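Local coordinates for protein CCMAN5 (PDB 2XSG) that hydrolyses alpha-mannosides as a bacterial family 92 glycosidase with a bound calcium ion, and probably uncaps mannose-6-phosphate on yeast-made glycoproteins, at residues A141-V146 with V268-D272; V185-G189 with V259-R263; L307-F311 with P692-S696; A706-D712 with A745-M751. All coordinates share one frame; numbering follows the deposited sequence.

Interaction 1 (A141-V146 with V268-D272); sequences ATRSGV and VELGD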
loop_
_atom_site.group_PDB
_atom_site.type_symbol
_atom_site.label_atom_id
_atom_site.label_comp_id
_atom_site.label_asym_id
_atom_site.label_seq_id
_atom_site.Cartn_x
_atom_site.Cartn_y
_atom_site.Cartn_z
ATOM N N ALA A 141 2.468 8.667 -17.393
ATOM C CA ALA A 141 1.201 8.034 -17.725
ATOM C C ALA A 141 1.249 6.646 -17.108
ATOM O O ALA A 141 2.252 6.307 -16.477
ATOM C CB ALA A 141 1.012 7.952 -19.236
ATOM N N THR A 142 0.185 5.852 -17.292
ATOM C CA THR A 142 0.055 4.509 -16.706
ATOM C C THR A 142 1.333 3.686 -16.867
ATOM O O THR A 142 1.856 3.122 -15.883
ATOM C CB THR A 142 -1.156 3.727 -17.327
ATOM O OG1 THR A 142 -2.353 4.500 -17.185
ATOM C CG2 THR A 142 -1.369 2.369 -16.665
ATOM N N ARG A 143 1.839 3.625 -18.101
ATOM C CA ARG A 143 2.964 2.741 -18.422
ATOM C C ARG A 143 4.245 3.508 -18.742
ATOM O O ARG A 143 5.279 2.886 -18.987
ATOM C CB ARG A 143 2.604 1.816 -19.601
ATOM C CG ARG A 143 1.379 0.937 -19.360
ATOM C CD ARG A 143 0.813 0.291 -20.639
ATOM N NE ARG A 143 -0.446 -0.382 -20.313
ATOM C CZ ARG A 143 -1.631 0.199 -20.197
ATOM N NH1 ARG A 143 -2.684 -0.538 -19.863
ATOM N NH2 ARG A 143 -1.781 1.507 -20.427
ATOM N N SER A 144 4.185 4.844 -18.732
ATOM C CA SER A 144 5.271 5.649 -19.286
ATOM C C SER A 144 5.782 6.732 -18.349
ATOM O O SER A 144 5.025 7.311 -17.568
ATOM C CB SER A 144 4.838 6.348 -20.578
ATOM O OG SER A 144 4.385 5.435 -21.550
ATOM N N GLY A 145 7.074 7.011 -18.464
ATOM C CA GLY A 145 7.673 8.151 -17.807
ATOM C C GLY A 145 8.264 9.069 -18.849
ATOM O O GLY A 145 9.001 8.613 -19.735
ATOM N N VAL A 146 7.941 10.357 -18.759
ATOM C CA VAL A 146 8.494 11.330 -19.697
ATOM C C VAL A 146 9.346 12.318 -18.957
ATOM O O VAL A 146 9.028 12.675 -17.809
ATOM C CB VAL A 146 7.427 12.053 -20.582
ATOM C CG1 VAL A 146 6.728 11.039 -21.437
ATOM C CG2 VAL A 146 6.415 12.861 -19.737
ATOM N N VAL A 268 0.508 4.172 -28.363
ATOM C CA VAL A 268 -0.886 4.320 -27.918
ATOM C C VAL A 268 -1.012 5.389 -26.840
ATOM O O VAL A 268 -1.803 6.303 -26.972
ATOM C CB VAL A 268 -1.518 2.965 -27.455
ATOM C CG1 VAL A 268 -2.866 3.199 -26.757
ATOM C CG2 VAL A 268 -1.722 2.030 -28.660
ATOM N N GLU A 269 -0.175 5.294 -25.816
ATOM C CA GLU A 269 -0.241 6.153 -24.644
ATOM C C GLU A 269 0.185 7.599 -24.897
ATOM O O GLU A 269 -0.464 8.540 -24.428
ATOM C CB GLU A 269 0.660 5.557 -23.557
ATOM C CG GLU A 269 0.159 5.769 -22.181
ATOM C CD GLU A 269 0.727 4.766 -21.188
ATOM O OE1 GLU A 269 1.944 4.848 -20.893
ATOM O OE2 GLU A 269 -0.062 3.933 -20.686
ATOM N N LEU A 270 1.287 7.763 -25.630
ATOM C CA LEU A 270 1.932 9.057 -25.785
ATOM C C LEU A 270 1.761 9.688 -27.173
ATOM O O LEU A 270 1.759 10.920 -27.295
ATOM C CB LEU A 270 3.424 8.947 -25.460
ATOM C CG LEU A 270 3.802 8.336 -24.108
ATOM C CD1 LEU A 270 5.310 8.394 -23.935
ATOM C CD2 LEU A 270 3.080 8.985 -22.929
ATOM N N GLY A 271 1.627 8.855 -28.197
ATOM C CA GLY A 271 1.568 9.300 -29.591
ATOM C C GLY A 271 2.567 10.410 -29.858
ATOM O O GLY A 271 3.746 10.275 -29.527
ATOM N N ASP A 272 2.081 11.513 -30.434
ATOM C CA ASP A 272 2.903 12.714 -30.674
ATOM C C ASP A 272 2.563 13.839 -29.698
ATOM O O ASP A 272 2.911 15.000 -29.923
ATOM C CB ASP A 272 2.749 13.217 -32.124
ATOM C CG ASP A 272 3.137 12.173 -33.164
ATOM O OD1 ASP A 272 4.252 11.609 -33.105
ATOM O OD2 ASP A 272 2.316 11.921 -34.064
#

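Interaction 2 (V185-G189 with V259-R263); sequences VELSG and VEQAR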
loop_
_atom_site.group_PDB
_atom_site.type_symbol
_atom_site.label_atom_id
_atom_site.label_comp_id
_atom_site.label_asym_id
_atom_site.label_seq_id
_atom_site.Cartn_x
_atom_site.Cartn_y
_atom_site.Cartn_z
ATOM N N VAL A 185 17.597 8.218 -30.794
ATOM C CA VAL A 185 17.995 6.895 -30.323
ATOM C C VAL A 185 16.859 6.245 -29.546
ATOM O O VAL A 185 16.143 6.905 -28.806
ATOM C CB VAL A 185 19.288 6.940 -29.472
ATOM C CG1 VAL A 185 19.640 5.556 -28.920
ATOM C CG2 VAL A 185 20.446 7.446 -30.305
ATOM N N GLU A 186 16.688 4.949 -29.783
ATOM C CA GLU A 186 15.751 4.118 -29.048
ATOM C C GLU A 186 16.570 3.009 -28.383
ATOM O O GLU A 186 17.428 2.387 -29.040
ATOM C CB GLU A 186 14.673 3.534 -29.971
ATOM C CG GLU A 186 13.510 2.839 -29.238
ATOM C CD GLU A 186 13.661 1.324 -29.163
ATOM O OE1 GLU A 186 14.596 0.797 -29.803
ATOM O OE2 GLU A 186 12.844 0.661 -28.468
ATOM N N LEU A 187 16.344 2.839 -27.080
ATOM C CA LEU A 187 16.990 1.830 -26.244
ATOM C C LEU A 187 15.918 0.864 -25.766
ATOM O O LEU A 187 14.815 1.288 -25.429
ATOM C CB LEU A 187 17.632 2.476 -25.016
ATOM C CG LEU A 187 18.663 3.600 -25.165
ATOM C CD1 LEU A 187 19.145 4.103 -23.800
ATOM C CD2 LEU A 187 19.845 3.133 -26.006
ATOM N N SER A 188 16.229 -0.427 -25.732
ATOM C CA SER A 188 15.245 -1.402 -25.268
ATOM C C SER A 188 15.899 -2.654 -24.738
ATOM O O SER A 188 17.039 -2.980 -25.112
ATOM C CB SER A 188 14.285 -1.781 -26.406
ATOM O OG SER A 188 14.979 -2.511 -27.405
ATOM N N GLY A 189 15.155 -3.363 -23.885
ATOM C CA GLY A 189 15.624 -4.593 -23.269
ATOM C C GLY A 189 14.783 -4.970 -22.066
ATOM O O GLY A 189 13.604 -4.630 -21.998
ATOM N N VAL A 259 9.372 -6.090 -25.309
ATOM C CA VAL A 259 9.866 -4.817 -25.785
ATOM C C VAL A 259 8.920 -4.258 -26.850
ATOM O O VAL A 259 8.562 -3.078 -26.815
ATOM C CB VAL A 259 11.314 -4.937 -26.320
ATOM C CG1 VAL A 259 11.580 -3.889 -27.414
ATOM C CG2 VAL A 259 12.315 -4.779 -25.156
ATOM N N GLU A 260 8.497 -5.108 -27.785
ATOM C CA GLU A 260 7.650 -4.631 -28.842
ATOM C C GLU A 260 6.283 -4.219 -28.307
ATOM O O GLU A 260 5.727 -3.213 -28.759
ATOM C CB GLU A 260 7.556 -5.626 -30.012
ATOM C CG GLU A 260 6.835 -5.043 -31.262
ATOM C CD GLU A 260 7.612 -3.937 -32.014
ATOM O OE1 GLU A 260 8.865 -3.970 -32.087
ATOM O OE2 GLU A 260 6.949 -3.025 -32.551
ATOM N N GLN A 261 5.765 -4.940 -27.321
ATOM C CA GLN A 261 4.543 -4.489 -26.665
ATOM C C GLN A 261 4.737 -3.106 -26.001
ATOM O O GLN A 261 3.852 -2.255 -26.087
ATOM C CB GLN A 261 4.012 -5.520 -25.668
ATOM C CG GLN A 261 2.653 -5.140 -25.081
ATOM C CD GLN A 261 1.556 -5.112 -26.137
ATOM O OE1 GLN A 261 1.202 -6.146 -26.688
ATOM N NE2 GLN A 261 1.026 -3.925 -26.428
ATOM N N ALA A 262 5.901 -2.877 -25.388
ATOM C CA ALA A 262 6.213 -1.570 -24.790
ATOM C C ALA A 262 6.209 -0.439 -25.845
ATOM O O ALA A 262 5.725 0.650 -25.592
ATOM C CB ALA A 262 7.543 -1.619 -24.046
ATOM N N ARG A 263 6.749 -0.731 -27.028
ATOM C CA ARG A 263 6.728 0.196 -28.169
ATOM C C ARG A 263 5.318 0.551 -28.630
ATOM O O ARG A 263 5.004 1.719 -28.871
ATOM C CB ARG A 263 7.532 -0.403 -29.323
ATOM C CG ARG A 263 9.037 -0.324 -29.110
ATOM C CD ARG A 263 9.736 -1.210 -30.125
ATOM N NE ARG A 263 11.185 -1.199 -29.974
ATOM C CZ ARG A 263 12.009 -2.102 -30.503
ATOM N NH1 ARG A 263 11.522 -3.126 -31.207
ATOM N NH2 ARG A 263 13.329 -1.987 -30.316
#

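Interaction 3 (L307-F311 with P692-S696); sequences LQRLF and PFFDS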
loop_
_atom_site.group_PDB
_atom_site.type_symbol
_atom_site.label_atom_id
_atom_site.label_comp_id
_atom_site.label_asym_id
_atom_site.label_seq_id
_atom_site.Cartn_x
_atom_site.Cartn_y
_atom_site.Cartn_z
ATOM N N LEU A 307 -6.444 19.013 7.390
ATOM C CA LEU A 307 -7.121 17.738 7.462
ATOM C C LEU A 307 -7.695 17.363 6.079
ATOM O O LEU A 307 -7.648 16.188 5.672
ATOM C CB LEU A 307 -8.195 17.765 8.547
ATOM C CG LEU A 307 -8.914 16.474 8.897
ATOM C CD1 LEU A 307 -7.926 15.375 9.348
ATOM C CD2 LEU A 307 -9.974 16.804 9.963
ATOM N N GLN A 308 -8.202 18.351 5.346
ATOM C CA GLN A 308 -8.685 18.103 3.978
ATOM C C GLN A 308 -7.517 17.723 3.035
ATOM O O GLN A 308 -7.652 16.824 2.187
ATOM C CB GLN A 308 -9.516 19.307 3.468
ATOM C CG GLN A 308 -9.707 19.425 1.972
ATOM C CD GLN A 308 -11.069 20.032 1.568
ATOM O OE1 GLN A 308 -11.737 20.707 2.364
ATOM N NE2 GLN A 308 -11.479 19.779 0.334
ATOM N N ARG A 309 -6.376 18.398 3.196
ATOM C CA ARG A 309 -5.183 18.058 2.417
ATOM C C ARG A 309 -4.686 16.646 2.759
ATOM O O ARG A 309 -4.289 15.871 1.874
ATOM C CB ARG A 309 -4.079 19.081 2.661
ATOM C CG ARG A 309 -4.252 20.363 1.885
ATOM C CD ARG A 309 -3.566 21.511 2.596
ATOM N NE ARG A 309 -3.210 22.584 1.679
ATOM C CZ ARG A 309 -4.033 23.547 1.272
ATOM N NH1 ARG A 309 -5.303 23.590 1.684
ATOM N NH2 ARG A 309 -3.587 24.472 0.435
ATOM N N LEU A 310 -4.719 16.322 4.051
ATOM C CA LEU A 310 -4.342 15.002 4.527
ATOM C C LEU A 310 -5.251 13.958 3.919
ATOM O O LEU A 310 -4.768 12.959 3.401
ATOM C CB LEU A 310 -4.433 14.906 6.042
ATOM C CG LEU A 310 -3.173 15.055 6.852
ATOM C CD1 LEU A 310 -3.565 14.953 8.334
ATOM C CD2 LEU A 310 -2.093 14.007 6.469
ATOM N N PHE A 311 -6.566 14.190 3.952
ATOM C CA PHE A 311 -7.481 13.271 3.284
ATOM C C PHE A 311 -7.102 13.006 1.818
ATOM O O PHE A 311 -6.960 11.838 1.412
ATOM C CB PHE A 311 -8.931 13.746 3.379
ATOM C CG PHE A 311 -9.892 12.836 2.714
ATOM C CD1 PHE A 311 -10.354 11.696 3.368
ATOM C CD2 PHE A 311 -10.310 13.077 1.410
ATOM C CE1 PHE A 311 -11.217 10.831 2.734
ATOM C CE2 PHE A 311 -11.169 12.205 0.767
ATOM C CZ PHE A 311 -11.632 11.083 1.435
ATOM N N PRO A 692 -17.011 10.102 11.604
ATOM C CA PRO A 692 -16.781 10.835 10.351
ATOM C C PRO A 692 -16.184 12.216 10.616
ATOM O O PRO A 692 -16.685 12.940 11.486
ATOM C CB PRO A 692 -18.181 10.977 9.723
ATOM C CG PRO A 692 -19.095 10.100 10.492
ATOM C CD PRO A 692 -18.387 9.574 11.724
ATOM N N PHE A 693 -15.134 12.573 9.871
ATOM C CA PHE A 693 -14.379 13.812 10.120
ATOM C C PHE A 693 -15.060 15.063 9.607
ATOM O O PHE A 693 -14.864 16.129 10.170
ATOM C CB PHE A 693 -12.993 13.808 9.448
ATOM C CG PHE A 693 -12.084 12.678 9.843
ATOM C CD1 PHE A 693 -12.437 11.748 10.819
ATOM C CD2 PHE A 693 -10.825 12.591 9.253
ATOM C CE1 PHE A 693 -11.574 10.730 11.160
ATOM C CE2 PHE A 693 -9.955 11.569 9.581
ATOM C CZ PHE A 693 -10.325 10.637 10.542
ATOM N N PHE A 694 -15.806 14.942 8.513
ATOM C CA PHE A 694 -16.229 16.118 7.746
ATOM C C PHE A 694 -17.732 16.361 7.772
ATOM O O PHE A 694 -18.523 15.426 7.944
ATOM C CB PHE A 694 -15.727 16.013 6.304
ATOM C CG PHE A 694 -14.233 15.800 6.197
ATOM C CD1 PHE A 694 -13.344 16.754 6.660
ATOM C CD2 PHE A 694 -13.720 14.645 5.638
ATOM C CE1 PHE A 694 -11.959 16.552 6.563
ATOM C CE2 PHE A 694 -12.340 14.436 5.538
ATOM C CZ PHE A 694 -11.467 15.390 5.991
ATOM N N ASP A 695 -18.115 17.623 7.600
ATOM C CA ASP A 695 -19.523 18.021 7.596
ATOM C C ASP A 695 -20.326 17.235 6.565
ATOM O O ASP A 695 -21.432 16.800 6.850
ATOM C CB ASP A 695 -19.665 19.527 7.343
ATOM C CG ASP A 695 -18.962 20.346 8.387
ATOM O OD1 ASP A 695 -17.740 20.145 8.547
ATOM O OD2 ASP A 695 -19.632 21.174 9.055
ATOM N N SER A 696 -19.757 17.067 5.375
ATOM C CA SER A 696 -20.347 16.239 4.335
ATOM C C SER A 696 -19.230 15.527 3.565
ATOM O O SER A 696 -18.199 16.141 3.249
ATOM C CB SER A 696 -21.191 17.097 3.376
ATOM O OG SER A 696 -21.757 16.302 2.336
#

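Interaction 4 (A706-D712 with A745-M751); sequences AFTVTAD and ADLAFRM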
loop_
_atom_site.group_PDB
_atom_site.type_symbol
_atom_site.label_atom_id
_atom_site.label_comp_id
_atom_site.label_asym_id
_atom_site.label_seq_id
_atom_site.Cartn_x
_atom_site.Cartn_y
_atom_site.Cartn_z
ATOM N N ALA A 706 -24.771 8.436 -5.734
ATOM C CA ALA A 706 -23.789 8.860 -4.725
ATOM C C ALA A 706 -24.133 8.392 -3.316
ATOM O O ALA A 706 -25.304 8.414 -2.932
ATOM C CB ALA A 706 -23.651 10.386 -4.734
ATOM N N PHE A 707 -23.120 7.974 -2.553
ATOM C CA PHE A 707 -23.285 7.746 -1.111
ATOM C C PHE A 707 -22.950 9.038 -0.379
ATOM O O PHE A 707 -21.919 9.659 -0.631
ATOM C CB PHE A 707 -22.387 6.613 -0.614
ATOM C CG PHE A 707 -22.410 6.420 0.884
ATOM C CD1 PHE A 707 -23.509 5.825 1.511
ATOM C CD2 PHE A 707 -21.327 6.829 1.666
ATOM C CE1 PHE A 707 -23.522 5.629 2.894
ATOM C CE2 PHE A 707 -21.334 6.649 3.051
ATOM C CZ PHE A 707 -22.436 6.045 3.670
ATOM N N THR A 708 -23.830 9.463 0.512
ATOM C CA THR A 708 -23.562 10.693 1.231
ATOM C C THR A 708 -23.605 10.419 2.715
ATOM O O THR A 708 -24.612 9.945 3.240
ATOM C CB THR A 708 -24.535 11.824 0.804
ATOM O OG1 THR A 708 -24.625 11.844 -0.623
ATOM C CG2 THR A 708 -24.052 13.190 1.278
ATOM N N VAL A 709 -22.489 10.679 3.383
ATOM C CA VAL A 709 -22.448 10.622 4.829
ATOM C C VAL A 709 -22.229 12.037 5.345
ATOM O O VAL A 709 -21.267 12.706 4.956
ATOM C CB VAL A 709 -21.403 9.601 5.364
ATOM C CG1 VAL A 709 -19.962 9.952 4.940
ATOM C CG2 VAL A 709 -21.496 9.473 6.896
ATOM N N THR A 710 -23.150 12.505 6.184
ATOM C CA THR A 710 -23.014 13.823 6.819
ATOM C C THR A 710 -22.801 13.717 8.328
ATOM O O THR A 710 -23.264 12.769 8.980
ATOM C CB THR A 710 -24.236 14.738 6.558
ATOM O OG1 THR A 710 -25.442 13.992 6.762
ATOM C CG2 THR A 710 -24.198 15.301 5.146
ATOM N N ALA A 711 -22.102 14.706 8.873
ATOM C CA ALA A 711 -21.823 14.766 10.298
ATOM C C ALA A 711 -22.157 16.178 10.765
ATOM O O ALA A 711 -21.312 17.078 10.786
ATOM C CB ALA A 711 -20.364 14.390 10.583
ATOM N N ASP A 712 -23.427 16.363 11.106
ATOM C CA ASP A 712 -23.948 17.688 11.392
ATOM C C ASP A 712 -23.361 18.215 12.687
ATOM O O ASP A 712 -23.406 17.549 13.705
ATOM C CB ASP A 712 -25.475 17.655 11.415
ATOM C CG ASP A 712 -26.061 17.560 10.018
ATOM O OD1 ASP A 712 -26.540 16.467 9.614
ATOM O OD2 ASP A 712 -26.014 18.590 9.304
ATOM N N ALA A 745 -27.036 5.521 -0.353
ATOM C CA ALA A 745 -27.788 5.932 0.829
ATOM C C ALA A 745 -27.368 7.312 1.380
ATOM O O ALA A 745 -26.270 7.805 1.088
ATOM C CB ALA A 745 -27.672 4.873 1.915
ATOM N N ASP A 746 -28.264 7.926 2.157
ATOM C CA ASP A 746 -27.965 9.139 2.906
ATOM C C ASP A 746 -27.825 8.774 4.371
ATOM O O ASP A 746 -28.829 8.538 5.056
ATOM C CB ASP A 746 -29.086 10.183 2.769
ATOM C CG ASP A 746 -29.181 10.758 1.376
ATOM O OD1 ASP A 746 -30.206 10.522 0.725
ATOM O OD2 ASP A 746 -28.241 11.441 0.935
ATOM N N LEU A 747 -26.589 8.718 4.848
ATOM C CA LEU A 747 -26.324 8.438 6.260
ATOM C C LEU A 747 -25.980 9.763 6.935
ATOM O O LEU A 747 -24.962 10.380 6.630
ATOM C CB LEU A 747 -25.188 7.425 6.399
ATOM C CG LEU A 747 -24.701 6.963 7.784
ATOM C CD1 LEU A 747 -25.775 6.167 8.506
ATOM C CD2 LEU A 747 -23.446 6.123 7.635
ATOM N N ALA A 748 -26.857 10.210 7.828
ATOM C CA ALA A 748 -26.717 11.511 8.462
ATOM C C ALA A 748 -26.492 11.381 9.957
ATOM O O ALA A 748 -27.356 10.888 10.674
ATOM C CB ALA A 748 -27.948 12.359 8.195
ATOM N N PHE A 749 -25.344 11.842 10.429
ATOM C CA PHE A 749 -25.067 11.835 11.858
ATOM C C PHE A 749 -25.248 13.214 12.494
ATOM O O PHE A 749 -24.999 14.227 11.854
ATOM C CB PHE A 749 -23.654 11.324 12.130
ATOM C CG PHE A 749 -23.438 9.904 11.723
ATOM C CD1 PHE A 749 -24.013 8.862 12.451
ATOM C CD2 PHE A 749 -22.656 9.600 10.617
ATOM C CE1 PHE A 749 -23.813 7.543 12.071
ATOM C CE2 PHE A 749 -22.459 8.293 10.230
ATOM C CZ PHE A 749 -23.029 7.255 10.959
ATOM N N ARG A 750 -25.690 13.235 13.747
ATOM C CA ARG A 750 -25.695 14.454 14.560
ATOM C C ARG A 750 -24.546 14.321 15.560
ATOM O O ARG A 750 -24.518 13.388 16.367
ATOM C CB ARG A 750 -27.050 14.615 15.276
ATOM C CG ARG A 750 -27.283 15.955 16.004
ATOM C CD ARG A 750 -28.681 16.006 16.689
ATOM N NE ARG A 750 -29.769 15.705 15.746
ATOM C CZ ARG A 750 -31.069 15.610 16.053
ATOM N NH1 ARG A 750 -31.503 15.790 17.302
ATOM N NH2 ARG A 750 -31.948 15.325 15.092
ATOM N N MET A 751 -23.580 15.235 15.486
ATOM C CA MET A 751 -22.370 15.162 16.320
ATOM C C MET A 751 -22.451 16.076 17.531
ATOM O O MET A 751 -23.198 17.051 17.528
ATOM C CB MET A 751 -21.143 15.512 15.495
ATOM C CG MET A 751 -21.040 14.778 14.177
ATOM S SD MET A 751 -20.965 12.981 14.379
ATOM C CE MET A 751 -19.321 12.703 15.012
HETATM O O HOH W 1 -26.935 10.078 -1.027
#

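Interaction 1 (A141-V146 with V268-D272)
Glu269, late in helix 259-270, pushes its carboxylate into the hairpin turn between strands 133-140 and 144-150 of the N-terminal domain. Its chain, extended beyond CG, passes Ala141 CB and delivers the two oxygens to different tasks. OE1 accepts from Ser144 OG at 2.6 Å, nearly along its own C-O axis, and from Arg143 N at 3.0 Å on the syn side, 25° out of the carboxylate plane. OE2 forms a salt bridge with Arg143 NH2 at 3.0 Å, lying at the edge of the guanidinium. That guanidinium is also held through NE by Thr326 O, while Ser144 OG has a second partner in Thr253 OG1. Trading Glu269 for an alanine takes away the acceptor that the helix offers to the turn, and would probably leave Arg143 N and Arg143 NH2 without their mates. Leu270 follows with apolar contact: its side chain and that of Val146 slide past each other in opposite directions, Leu270 CD1 3.9 Å from Val146 CG1. Ile278 of helix 275-290 packs against both. A buried carboxylate met by an amide, a hydroxyl and a guanidinium is likely to stay ionised, fixing the turn to the helix by charge as well as by shape.

Interaction 2 (V185-G189 with V259-R263)
Arg263 and Glu186 meet with their side chains crossing at about a right angle, at the centre of a salt-bridge network where the first turn of helix 259-270 lies against the large antiparallel beta-sheet of the N-terminal domain. The strand and helix segments run at 137° to each other, with Val259 closest to the strand at Gly189. Arg263, extended from CG to NE, grips the carboxylate side-on: NE reaches Glu186 OE2 at 2.9 Å, and NH2 reaches Glu186 OE1 at 3.1 Å. The grip is not flat, because the two planes stand 55° apart. OE2 lies in the guanidinium plane, yet NE approaches that oxygen from above the carboxylate; OE1 is met on its syn side by NH2 and lies tilted from the guanidinium plane. A bend at chi2 of Glu186 (-98°) turns the carboxylate toward Arg263, and Thr205 OG1 on strand 198-208 also hydrogen-bonds OE2.

The far nitrogen of the guanidinium, NH1, serves Glu260 OE1 at 2.9 Å, again in plane, so one cation links an acid on the strand with an acid on its own helix. The two carboxylates probably share this cation, which partly offsets both charges, and the bonds to each of them restrict rotation of the group. One face of the guanidinium is occupied by Val259 CG1, which sits 3.6 Å above the plane, over its centre. The same methyl touches Ser188 CB at 3.6 Å, while the other branch, Val259 CG2, rests 3.4 Å from Gly189 O.

Interaction 3 (L307-F311 with P692-S696)
Phe694 overlaps both Leu307 and Phe311 with the outer rim of its ring, filling the groove those two residues form one helical turn apart on helix 306-318. The setting is the catalytic region, whose family is built on an (alpha/alpha)6 barrel; here a loop leading into strand 696-700 of the mixed sheet packs on that helix. The aromatic pair is an offset edge-to-face stack: the edge of Phe694 points to the face of Phe311, with centroids 5.8 Å apart and planes at 85°. Phe694 CE1 touches Leu307 CG at 3.8 Å, Phe694 CZ meets Phe311 CB at 4.0 Å, and Phe694 CE2 lies 4.0 Å from Phe311 CD1. Having CG of Phe311 anti to the backbone N (chi1 -180°) puts that ring beside Phe694. Ile295 of strand 293-296 also touches both side chains. Cutting Phe694 back to an alanine is likely to open a gap between Leu307 and Phe311 and to leave the Phe311 face without its edge partner.

Phe693 takes the other flank. Its CB stands over the centre of the Phe694 ring, 3.8 Å above the plane, and its own ring is directed toward helices 604-616 and 665-675. Leu307 bridges the two phenylalanines of the loop, its CD2 lying 3.9 Å from Phe694 CE1 and its CD1 4.0 Å from Phe693 CD2.

Interaction 4 (A706-D712 with A745-M751)
Val709 CG2 lies between Leu747 and Phe749, 3.9 Å from Leu747 CD2 and 3.7 Å from Phe749 CE2, which it meets at the edge of the phenyl ring. With CG2 anti to the backbone N, that methyl is the branch carried across to the neighbouring strand. At one end of this apolar face Phe707 adds its ring, also edge-on, with CZ 4.1 Å from Leu747 CD2; at the other, Ala711 CB rests 3.7 Å from Met751 CG, against a methionine chain bent at chi2 and chi3. Val721 and Ala724 of strand 720-726 and Pro692, in the loop before strand 696-700, close round Phe749.

The two strands are the parallel pair of an otherwise antiparallel six-stranded mixed sheet, crossing at -18°. Six backbone bonds join them, the amides of Thr708, Thr710 and Asp712 alternating with those of Leu747, Phe749 and Met751. Thr708 N to Ala745 O is the straightest, at 176°, and Phe749 N to Thr710 O the shortest, at 2.7 Å.

On the face of Thr708, Thr710 and Ala748 the surroundings turn polar. Thr710 OG1 packs closely on Ala748, 3.3 Å from Ala748 CB. Further out, Thr708 and Asp746 lie side by side, pointing the same way. A water is within hydrogen-bonding distance of Thr708 OG1, Ala706 O and Asp746 OD2, with more acceptors round it than it has protons.

Interactions 1 and 2 use the two ends of one helix, 259-270, against the same N-terminal sheet, their centres about 13 Å apart; both are buried, yet both rely on arginine-glutamate pairs. Interactions 3 and 4 form a second group. Interaction 3 is a buried, apolar aromatic cluster without a hydrogen bond across it, whereas interaction 4 is only partly buried, a backbone-bonded strand pair with one apolar face. These two touch: Asp695 O lies 3.0 Å from Ala711 N, a probable hydrogen bond, and Pro692 CG packs on Phe749 CD2. Interactions 2 and 4 lie on opposite sides of the chain's centre, about 51 Å apart between centres.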